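Local coordinates for protein projannalysin (Methanocaldococcus jannaschii, PDB 4JIX) that is the zymogen of a soluble minimal zinc metallopeptidase, a minigluzincin, whose mature form probably hydrolyses peptide bonds, at residues 76-81 with 85-90; 65-70 with 98-103; 21-26 with 92-97. The protein carries 1 engineered substitution. All blocks are in the same frame, centred on the assembly; numbering follows the deposited sequence.

Interaction 1 (76-81 with 85-90); sequences FKIKSI and IKFENE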
loop_
_atom_site.group_PDB
_atom_site.type_symbol
_atom_site.label_atom_id
_atom_site.label_comp_id
_atom_site.label_asym_id
_atom_site.label_seq_id
_atom_site.Cartn_x
_atom_site.Cartn_y
_atom_site.Cartn_z
ATOM N N PHE A 76 12.663 -4.177 14.703
ATOM C CA PHE A 76 12.905 -4.110 16.134
ATOM C C PHE A 76 13.781 -5.283 16.580
ATOM O O PHE A 76 14.734 -5.069 17.335
ATOM C CB PHE A 76 11.582 -4.069 16.925
ATOM C CG PHE A 76 11.745 -3.941 18.428
ATOM C CD1 PHE A 76 10.957 -4.694 19.296
ATOM C CD2 PHE A 76 12.655 -3.032 18.976
ATOM C CE1 PHE A 76 11.084 -4.552 20.683
ATOM C CE2 PHE A 76 12.776 -2.888 20.362
ATOM C CZ PHE A 76 12.000 -3.659 21.206
ATOM N N LYS A 77 13.501 -6.504 16.069
ATOM C CA LYS A 77 14.283 -7.685 16.441
ATOM C C LYS A 77 15.769 -7.580 16.026
ATOM O O LYS A 77 16.642 -7.901 16.829
ATOM C CB LYS A 77 13.678 -8.965 15.846
ATOM C CG LYS A 77 14.209 -10.210 16.556
ATOM C CD LYS A 77 14.138 -11.412 15.684
ATOM C CE LYS A 77 14.786 -12.601 16.342
ATOM N NZ LYS A 77 14.142 -13.858 15.886
ATOM N N ILE A 78 16.046 -7.153 14.786
ATOM C CA ILE A 78 17.415 -7.097 14.259
ATOM C C ILE A 78 18.145 -5.779 14.635
ATOM O O ILE A 78 19.335 -5.636 14.336
ATOM C CB ILE A 78 17.424 -7.343 12.721
ATOM C CG1 ILE A 78 16.733 -6.190 11.937
ATOM C CG2 ILE A 78 16.815 -8.724 12.401
ATOM C CD1 ILE A 78 16.951 -6.167 10.467
ATOM N N LYS A 79 17.437 -4.834 15.282
ATOM C CA LYS A 79 17.968 -3.526 15.686
ATOM C C LYS A 79 18.541 -2.781 14.459
ATOM O O LYS A 79 19.682 -2.306 14.470
ATOM C CB LYS A 79 19.021 -3.658 16.823
ATOM C CG LYS A 79 18.504 -4.385 18.096
ATOM C CD LYS A 79 17.396 -3.587 18.828
ATOM C CE LYS A 79 16.867 -4.251 20.088
ATOM N NZ LYS A 79 16.040 -5.442 19.796
ATOM N N SER A 80 17.735 -2.717 13.385
ATOM C CA SER A 80 18.121 -2.032 12.152
ATOM C C SER A 80 16.907 -1.461 11.472
ATOM O O SER A 80 15.905 -2.156 11.346
ATOM C CB SER A 80 18.839 -2.983 11.195
ATOM O OG SER A 80 19.181 -2.321 9.986
ATOM N N ILE A 81 17.002 -0.202 11.015
ATOM C CA ILE A 81 15.927 0.443 10.251
ATOM C C ILE A 81 16.025 0.030 8.761
ATOM O O ILE A 81 15.160 0.389 7.967
ATOM C CB ILE A 81 15.948 1.985 10.415
ATOM C CG1 ILE A 81 17.230 2.598 9.800
ATOM C CG2 ILE A 81 15.741 2.378 11.898
ATOM C CD1 ILE A 81 17.156 4.112 9.506
ATOM N N ILE A 85 20.358 -8.124 4.384
ATOM C CA ILE A 85 20.274 -9.587 4.372
ATOM C C ILE A 85 19.731 -10.088 5.730
ATOM O O ILE A 85 18.967 -11.049 5.738
ATOM C CB ILE A 85 21.629 -10.258 3.969
ATOM C CG1 ILE A 85 21.448 -11.768 3.669
ATOM C CG2 ILE A 85 22.758 -9.994 4.986
ATOM C CD1 ILE A 85 22.406 -12.350 2.632
ATOM N N LYS A 86 20.063 -9.405 6.853
ATOM C CA LYS A 86 19.574 -9.767 8.192
ATOM C C LYS A 86 18.040 -9.568 8.293
ATOM O O LYS A 86 17.367 -10.348 8.967
ATOM C CB LYS A 86 20.308 -8.990 9.287
ATOM C CG LYS A 86 21.767 -9.428 9.447
ATOM C CD LYS A 86 22.332 -9.036 10.806
ATOM C CE LYS A 86 23.846 -8.971 10.834
ATOM N NZ LYS A 86 24.479 -10.297 10.610
ATOM N N PHE A 87 17.488 -8.584 7.556
ATOM C CA PHE A 87 16.038 -8.377 7.495
ATOM C C PHE A 87 15.413 -9.524 6.695
ATOM O O PHE A 87 14.470 -10.165 7.174
ATOM C CB PHE A 87 15.680 -7.014 6.862
ATOM C CG PHE A 87 14.212 -6.672 6.985
ATOM C CD1 PHE A 87 13.756 -5.853 8.013
ATOM C CD2 PHE A 87 13.280 -7.193 6.088
ATOM C CE1 PHE A 87 12.389 -5.573 8.152
ATOM C CE2 PHE A 87 11.914 -6.932 6.241
ATOM C CZ PHE A 87 11.479 -6.119 7.270
ATOM N N GLU A 88 15.967 -9.788 5.485
ATOM C CA GLU A 88 15.511 -10.859 4.592
ATOM C C GLU A 88 15.561 -12.222 5.282
ATOM O O GLU A 88 14.617 -12.988 5.137
ATOM C CB GLU A 88 16.333 -10.901 3.302
ATOM C CG GLU A 88 15.948 -9.823 2.303
ATOM C CD GLU A 88 16.748 -9.825 1.012
ATOM O OE1 GLU A 88 16.954 -8.729 0.441
ATOM O OE2 GLU A 88 17.166 -10.921 0.568
ATOM N N ASN A 89 16.621 -12.498 6.075
ATOM C CA ASN A 89 16.777 -13.768 6.799
ATOM C C ASN A 89 15.602 -14.044 7.747
ATOM O O ASN A 89 15.134 -15.184 7.799
ATOM C CB ASN A 89 18.100 -13.823 7.580
ATOM C CG ASN A 89 19.349 -13.947 6.733
ATOM O OD1 ASN A 89 20.461 -13.720 7.220
ATOM N ND2 ASN A 89 19.204 -14.252 5.443
ATOM N N GLU A 90 15.121 -13.016 8.480
ATOM C CA GLU A 90 13.985 -13.166 9.398
ATOM C C GLU A 90 12.681 -13.321 8.637
ATOM O O GLU A 90 11.877 -14.185 8.979
ATOM C CB GLU A 90 13.862 -11.981 10.372
ATOM C CG GLU A 90 15.058 -11.775 11.283
ATOM C CD GLU A 90 15.336 -12.850 12.319
ATOM O OE1 GLU A 90 14.386 -13.555 12.734
ATOM O OE2 GLU A 90 16.510 -12.955 12.745
#

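Interaction 2 (65-70 with 98-103); sequences LHYIIL and NECDEI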
loop_
_atom_site.group_PDB
_atom_site.type_symbol
_atom_site.label_atom_id
_atom_site.label_comp_id
_atom_site.label_asym_id
_atom_site.label_seq_id
_atom_site.Cartn_x
_atom_site.Cartn_y
_atom_site.Cartn_z
ATOM N N LEU A 65 -2.711 -7.286 7.961
ATOM C CA LEU A 65 -2.296 -6.712 9.254
ATOM C C LEU A 65 -1.086 -7.450 9.827
ATOM O O LEU A 65 -0.179 -6.810 10.342
ATOM C CB LEU A 65 -3.452 -6.731 10.275
ATOM C CG LEU A 65 -4.654 -5.836 9.944
ATOM C CD1 LEU A 65 -5.784 -6.063 10.935
ATOM C CD2 LEU A 65 -4.261 -4.341 9.898
ATOM N N HIS A 66 -1.086 -8.798 9.738
ATOM C CA HIS A 66 0.012 -9.647 10.207
ATOM C C HIS A 66 1.322 -9.289 9.480
ATOM O O HIS A 66 2.359 -9.156 10.123
ATOM C CB HIS A 66 -0.333 -11.138 9.992
ATOM C CG HIS A 66 0.812 -12.067 10.270
ATOM N ND1 HIS A 66 1.706 -12.431 9.275
ATOM C CD2 HIS A 66 1.182 -12.663 11.427
ATOM C CE1 HIS A 66 2.575 -13.246 9.852
ATOM N NE2 HIS A 66 2.308 -13.406 11.148
ATOM N N TYR A 67 1.264 -9.162 8.148
ATOM C CA TYR A 67 2.428 -8.848 7.313
ATOM C C TYR A 67 3.031 -7.479 7.666
ATOM O O TYR A 67 4.260 -7.348 7.719
ATOM C CB TYR A 67 2.048 -8.868 5.814
ATOM C CG TYR A 67 3.255 -8.716 4.904
ATOM C CD1 TYR A 67 4.000 -9.828 4.508
ATOM C CD2 TYR A 67 3.681 -7.456 4.479
ATOM C CE1 TYR A 67 5.134 -9.691 3.706
ATOM C CE2 TYR A 67 4.813 -7.309 3.673
ATOM C CZ TYR A 67 5.529 -8.432 3.283
ATOM O OH TYR A 67 6.652 -8.301 2.501
ATOM N N ILE A 68 2.162 -6.467 7.858
ATOM C CA ILE A 68 2.529 -5.082 8.174
ATOM C C ILE A 68 3.237 -5.040 9.544
ATOM O O ILE A 68 4.301 -4.436 9.661
ATOM C CB ILE A 68 1.251 -4.182 8.141
ATOM C CG1 ILE A 68 0.764 -3.927 6.686
ATOM C CG2 ILE A 68 1.450 -2.859 8.887
ATOM C CD1 ILE A 68 -0.765 -3.433 6.621
ATOM N N ILE A 69 2.629 -5.669 10.567
ATOM C CA ILE A 69 3.174 -5.715 11.928
ATOM C C ILE A 69 4.487 -6.502 11.919
ATOM O O ILE A 69 5.441 -6.076 12.572
ATOM C CB ILE A 69 2.143 -6.293 12.938
ATOM C CG1 ILE A 69 0.911 -5.362 13.069
ATOM C CG2 ILE A 69 2.787 -6.533 14.324
ATOM C CD1 ILE A 69 -0.371 -6.064 13.633
ATOM N N LEU A 70 4.530 -7.653 11.197
ATOM C CA LEU A 70 5.735 -8.477 11.050
ATOM C C LEU A 70 6.885 -7.634 10.498
ATOM O O LEU A 70 7.997 -7.732 11.008
ATOM C CB LEU A 70 5.481 -9.680 10.123
ATOM C CG LEU A 70 6.656 -10.649 9.871
ATOM C CD1 LEU A 70 7.072 -11.426 11.151
ATOM C CD2 LEU A 70 6.327 -11.629 8.739
ATOM N N ASN A 98 8.131 -14.365 -3.547
ATOM C CA ASN A 98 6.885 -14.372 -4.321
ATOM C C ASN A 98 5.664 -14.107 -3.442
ATOM O O ASN A 98 4.817 -13.308 -3.830
ATOM C CB ASN A 98 6.721 -15.682 -5.087
ATOM C CG ASN A 98 7.672 -15.801 -6.264
ATOM O OD1 ASN A 98 8.275 -14.823 -6.734
ATOM N ND2 ASN A 98 7.847 -17.011 -6.761
ATOM N N GLU A 99 5.588 -14.752 -2.256
ATOM C CA GLU A 99 4.514 -14.547 -1.281
ATOM C C GLU A 99 4.509 -13.104 -0.769
ATOM O O GLU A 99 3.432 -12.539 -0.599
ATOM C CB GLU A 99 4.645 -15.523 -0.107
ATOM C CG GLU A 99 4.230 -16.931 -0.492
ATOM C CD GLU A 99 4.506 -18.016 0.529
ATOM O OE1 GLU A 99 5.386 -17.819 1.398
ATOM O OE2 GLU A 99 3.873 -19.089 0.425
ATOM N N CYS A 100 5.698 -12.508 -0.545
ATOM C CA CYS A 100 5.817 -11.112 -0.106
ATOM C C CYS A 100 5.287 -10.168 -1.181
ATOM O O CYS A 100 4.554 -9.242 -0.855
ATOM C CB CYS A 100 7.258 -10.768 0.257
ATOM S SG CYS A 100 7.822 -11.530 1.792
ATOM N N ASP A 101 5.652 -10.400 -2.454
ATOM C CA ASP A 101 5.191 -9.571 -3.584
ATOM C C ASP A 101 3.663 -9.604 -3.677
ATOM O O ASP A 101 3.037 -8.564 -3.908
ATOM C CB ASP A 101 5.817 -10.056 -4.910
ATOM C CG ASP A 101 7.305 -9.793 -5.040
ATOM O OD1 ASP A 101 7.843 -8.996 -4.242
ATOM O OD2 ASP A 101 7.916 -10.327 -5.983
ATOM N N GLU A 102 3.073 -10.800 -3.462
ATOM C CA GLU A 102 1.619 -11.019 -3.503
ATOM C C GLU A 102 0.877 -10.235 -2.439
ATOM O O GLU A 102 -0.114 -9.580 -2.753
ATOM C CB GLU A 102 1.281 -12.499 -3.293
ATOM C CG GLU A 102 1.510 -13.401 -4.473
ATOM C CD GLU A 102 0.888 -14.746 -4.162
ATOM O OE1 GLU A 102 1.455 -15.482 -3.320
ATOM O OE2 GLU A 102 -0.244 -14.988 -4.637
ATOM N N ILE A 103 1.334 -10.322 -1.178
ATOM C CA ILE A 103 0.703 -9.625 -0.057
ATOM C C ILE A 103 0.884 -8.103 -0.210
ATOM O O ILE A 103 -0.053 -7.330 0.026
ATOM C CB ILE A 103 1.237 -10.146 1.303
ATOM C CG1 ILE A 103 0.854 -11.649 1.470
ATOM C CG2 ILE A 103 0.669 -9.299 2.482
ATOM C CD1 ILE A 103 1.635 -12.422 2.554
#

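Interaction 3 (21-26 with 92-97); sequences ISLNIN and RNYFSK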
loop_
_atom_site.group_PDB
_atom_site.type_symbol
_atom_site.label_atom_id
_atom_site.label_comp_id
_atom_site.label_asym_id
_atom_site.label_seq_id
_atom_site.Cartn_x
_atom_site.Cartn_y
_atom_site.Cartn_z
ATOM N N ILE A 21 5.793 -13.374 19.958
ATOM C CA ILE A 21 6.112 -14.741 20.395
ATOM C C ILE A 21 6.925 -15.465 19.296
ATOM O O ILE A 21 8.015 -15.942 19.602
ATOM C CB ILE A 21 4.857 -15.564 20.839
ATOM C CG1 ILE A 21 4.295 -15.013 22.174
ATOM C CG2 ILE A 21 5.197 -17.075 21.004
ATOM C CD1 ILE A 21 2.793 -15.466 22.556
ATOM N N SER A 22 6.432 -15.482 18.020
ATOM C CA SER A 22 7.106 -16.179 16.911
ATOM C C SER A 22 8.501 -15.597 16.627
ATOM O O SER A 22 9.418 -16.356 16.312
ATOM C CB SER A 22 6.249 -16.170 15.645
ATOM O OG SER A 22 6.160 -14.866 15.088
ATOM N N LEU A 23 8.682 -14.270 16.801
ATOM C CA LEU A 23 9.984 -13.627 16.603
ATOM C C LEU A 23 10.869 -13.710 17.842
ATOM O O LEU A 23 12.028 -13.305 17.775
ATOM C CB LEU A 23 9.826 -12.153 16.199
ATOM C CG LEU A 23 9.442 -11.864 14.742
ATOM C CD1 LEU A 23 9.199 -10.372 14.553
ATOM C CD2 LEU A 23 10.529 -12.350 13.758
ATOM N N ASN A 24 10.343 -14.238 18.966
ATOM C CA ASN A 24 11.047 -14.375 20.256
ATOM C C ASN A 24 11.532 -12.995 20.790
ATOM O O ASN A 24 12.689 -12.834 21.194
ATOM C CB ASN A 24 12.210 -15.383 20.168
ATOM C CG ASN A 24 12.736 -15.854 21.509
ATOM O OD1 ASN A 24 11.983 -16.125 22.451
ATOM N ND2 ASN A 24 14.050 -15.961 21.621
ATOM N N ILE A 25 10.636 -11.999 20.760
ATOM C CA ILE A 25 10.916 -10.655 21.286
ATOM C C ILE A 25 10.298 -10.569 22.698
ATOM O O ILE A 25 9.065 -10.657 22.840
ATOM C CB ILE A 25 10.378 -9.528 20.341
ATOM C CG1 ILE A 25 11.069 -9.527 18.945
ATOM C CG2 ILE A 25 10.473 -8.135 21.013
ATOM C CD1 ILE A 25 10.294 -8.708 17.826
ATOM N N ASN A 26 11.139 -10.407 23.736
ATOM C CA ASN A 26 10.628 -10.246 25.101
ATOM C C ASN A 26 10.784 -8.800 25.581
ATOM O O ASN A 26 10.566 -8.511 26.760
ATOM C CB ASN A 26 11.247 -11.216 26.119
ATOM C CG ASN A 26 10.478 -11.216 27.442
ATOM O OD1 ASN A 26 9.242 -11.137 27.476
ATOM N ND2 ASN A 26 11.182 -11.192 28.558
ATOM N N ARG A 92 12.182 -14.468 5.592
ATOM C CA ARG A 92 12.132 -15.736 4.856
ATOM C C ARG A 92 11.650 -16.921 5.696
ATOM O O ARG A 92 11.257 -17.938 5.114
ATOM C CB ARG A 92 13.485 -16.073 4.195
ATOM C CG ARG A 92 13.773 -15.236 2.940
ATOM C CD ARG A 92 12.668 -15.272 1.883
ATOM N NE ARG A 92 12.836 -14.167 0.946
ATOM C CZ ARG A 92 12.089 -13.069 0.916
ATOM N NH1 ARG A 92 11.046 -12.944 1.724
ATOM N NH2 ARG A 92 12.350 -12.110 0.043
ATOM N N ASN A 93 11.633 -16.790 7.039
ATOM C CA ASN A 93 11.106 -17.824 7.933
ATOM C C ASN A 93 9.572 -17.792 7.904
ATOM O O ASN A 93 8.931 -18.698 8.424
ATOM C CB ASN A 93 11.624 -17.625 9.371
ATOM C CG ASN A 93 13.099 -17.885 9.555
ATOM O OD1 ASN A 93 13.689 -18.786 8.947
ATOM N ND2 ASN A 93 13.721 -17.133 10.440
ATOM N N TYR A 94 8.996 -16.739 7.302
ATOM C CA TYR A 94 7.556 -16.535 7.219
ATOM C C TYR A 94 7.045 -16.618 5.795
ATOM O O TYR A 94 6.023 -17.256 5.569
ATOM C CB TYR A 94 7.178 -15.159 7.813
ATOM C CG TYR A 94 7.483 -15.066 9.289
ATOM C CD1 TYR A 94 6.529 -15.413 10.242
ATOM C CD2 TYR A 94 8.753 -14.706 9.736
ATOM C CE1 TYR A 94 6.821 -15.374 11.607
ATOM C CE2 TYR A 94 9.064 -14.688 11.096
ATOM C CZ TYR A 94 8.092 -15.013 12.028
ATOM O OH TYR A 94 8.395 -14.971 13.367
ATOM N N PHE A 95 7.712 -15.920 4.852
ATOM C CA PHE A 95 7.269 -15.838 3.465
ATOM C C PHE A 95 8.409 -15.811 2.467
ATOM O O PHE A 95 9.410 -15.126 2.680
ATOM C CB PHE A 95 6.433 -14.551 3.250
ATOM C CG PHE A 95 5.259 -14.363 4.178
ATOM C CD1 PHE A 95 4.098 -15.121 4.021
ATOM C CD2 PHE A 95 5.306 -13.423 5.202
ATOM C CE1 PHE A 95 3.021 -14.969 4.902
ATOM C CE2 PHE A 95 4.230 -13.269 6.084
ATOM C CZ PHE A 95 3.095 -14.045 5.930
ATOM N N SER A 96 8.207 -16.490 1.328
ATOM C CA SER A 96 9.118 -16.448 0.185
ATOM C C SER A 96 9.001 -15.068 -0.468
ATOM O O SER A 96 8.066 -14.316 -0.147
ATOM C CB SER A 96 8.753 -17.541 -0.820
ATOM O OG SER A 96 7.517 -17.207 -1.430
ATOM N N LYS A 97 9.934 -14.729 -1.373
ATOM C CA LYS A 97 9.908 -13.446 -2.084
ATOM C C LYS A 97 8.582 -13.299 -2.865
ATOM O O LYS A 97 7.965 -12.243 -2.797
ATOM C CB LYS A 97 11.138 -13.296 -3.012
ATOM C CG LYS A 97 11.113 -12.083 -3.969
ATOM C CD LYS A 97 11.091 -10.713 -3.253
ATOM C CE LYS A 97 11.231 -9.558 -4.218
ATOM N NZ LYS A 97 11.181 -8.242 -3.518
HETATM O O HOH W 1 10.914 -16.254 13.502
#

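Interaction 1 (76-81 with 85-90)
At the C-terminal end of the zinc-binding helix 62-78, Lys77 and Ile78 meet Phe87 and Glu90 of helix 85-91, the next helix, after a short loop. Ile78 fills the middle of the contact with two branches. Its CD1 lies against the start of the Phe87 side chain, 3.9 Å from Phe87 CB, and meets the ring at its edge, near the ring plane. CG2 rests on the aliphatic part of Glu90, with Ile78 CG2 3.7 Å from Glu90 CG. The two side chains run past each other in opposite directions. Helix 62-78 carries the HExxH motif, and this packing borders the metal site: the Phe87 ring touches His71, His75 and His83, the three histidines on the zinc ion. Farther out, Lys77 reaches across with an extended chain, while Glu90 is bent at its second torsion (chi2 -67°), and the two cross at about a right angle. Their salt bridge runs from Lys77 NZ to Glu90 OE1 at 3.2 Å, the ammonium approaching from above the carboxylate plane, 41° out of it. The ammonium's stronger partner is the carbonyl oxygen of Leu23, so Glu90 supplies only part of its hold.

Interaction 2 (65-70 with 98-103)
Tyr67 projects from helix 62-78 onto helix 97-111 and is touched there by Ile103 and Cys100. Ile103 sits by the inner end of the ring: its CG2 is 3.6 Å from Tyr67 CG and approaches obliquely, and CB of Ile103 stands 4.2 Å above the plane of the Tyr67 ring, displaced toward the rim. One turn earlier, Cys100 takes the outer end. Its sulfur lies in the ring plane at the edge, with SG 5.1 Å from the Tyr67 centroid and 88° off the ring normal, a sulfur-aromatic contact; the nearest ring carbon is Tyr67 CE1, 3.8 Å from Cys100 SG. Tyr67 CG stands anti to the backbone N (chi1 -173°), which sends the ring out between the two helices and carries the hydroxyl past Cys100, with Tyr67 OH 3.4 Å from Cys100 CB. In the next shell Ile107 packs on Tyr67, while Leu91, Arg92 and Phe95 press on Cys100 and Phe95 also backs Ile103. The hydroxyl itself hydrogen-bonds to Glu104, on the same helix as Cys100 and Ile103. The helices are thus joined by dispersion along the ring and, at its far end, by the hydrogen bond through which Glu104 satisfies the buried hydroxyl.

Interaction 3 (21-26 with 92-97)
The Tyr94 ring points its hydroxyl end at Ser22 and Leu23: Ser22 OG lies at the ring edge, near its plane, while Leu23 CD2 comes in obliquely. The second flat group, the Arg92 guanidinium, has one face laid on its own chain, with Lys97 N 3.5 Å above its centre and Ser96 C nearer the rim. Across the contact the polar link is a hydrogen bond between Ser22 OG and Tyr94 OH, 2.8 Å long. A water bridges the same two residues: it lies 2.8 Å from Tyr94 OH and donates to Ser22 O at 3.2 Å, so the phenol is tied both to the serine side chain and, through the water, to its backbone. Ser22 OG sits between the backbone N and the carbonyl carbon (chi1 70°), from where it also bonds to the Ile19 carbonyl one turn back. Leu23 adds the apolar share, its CD2 3.8 Å from Tyr94 CE2. Just beyond, helix 12-22 is closed by a Schellman motif, with Asn24 at positive phi and its N bonded to Ile21 O. On the other side the loop is braced internally: Arg92 NH1 donates to Phe95 O at 2.9 Å, bent to 141° at the hydrogen. Ser96 is then the N-cap of helix 97-111, and Glu99 OE1 takes the Ser96 N-H in return, forming a capping box. The contact therefore joins the C-terminal end of helix 12-22 to the connection between helices 85-91 and 97-111. Helix 62-78 lies against both partners, with Leu73 on Leu23 and Leu70 on Tyr94 and Phe95.

In the fold
Interactions 1 and 2 both use helix 62-78, the first near its C-terminal end against helix 85-91, the second farther back against helix 97-111. Interaction 3 holds the loop between those two partner helices to the end of helix 12-22. Interaction 2 is fully buried and makes no hydrogen bond between its segments; interaction 1, at the surface, adds an ion pair to its apolar centre, and partly buried interaction 3 relies on hydroxyls and a water. Interaction 3 touches both others: Leu23 and Ile25 of residues 21-26 meet residues 76-81, while residues 92-97 lie against helix 97-111 beside interaction 2. Interactions 1 and 2 do not touch, their nearest atoms being about 5 Å apart.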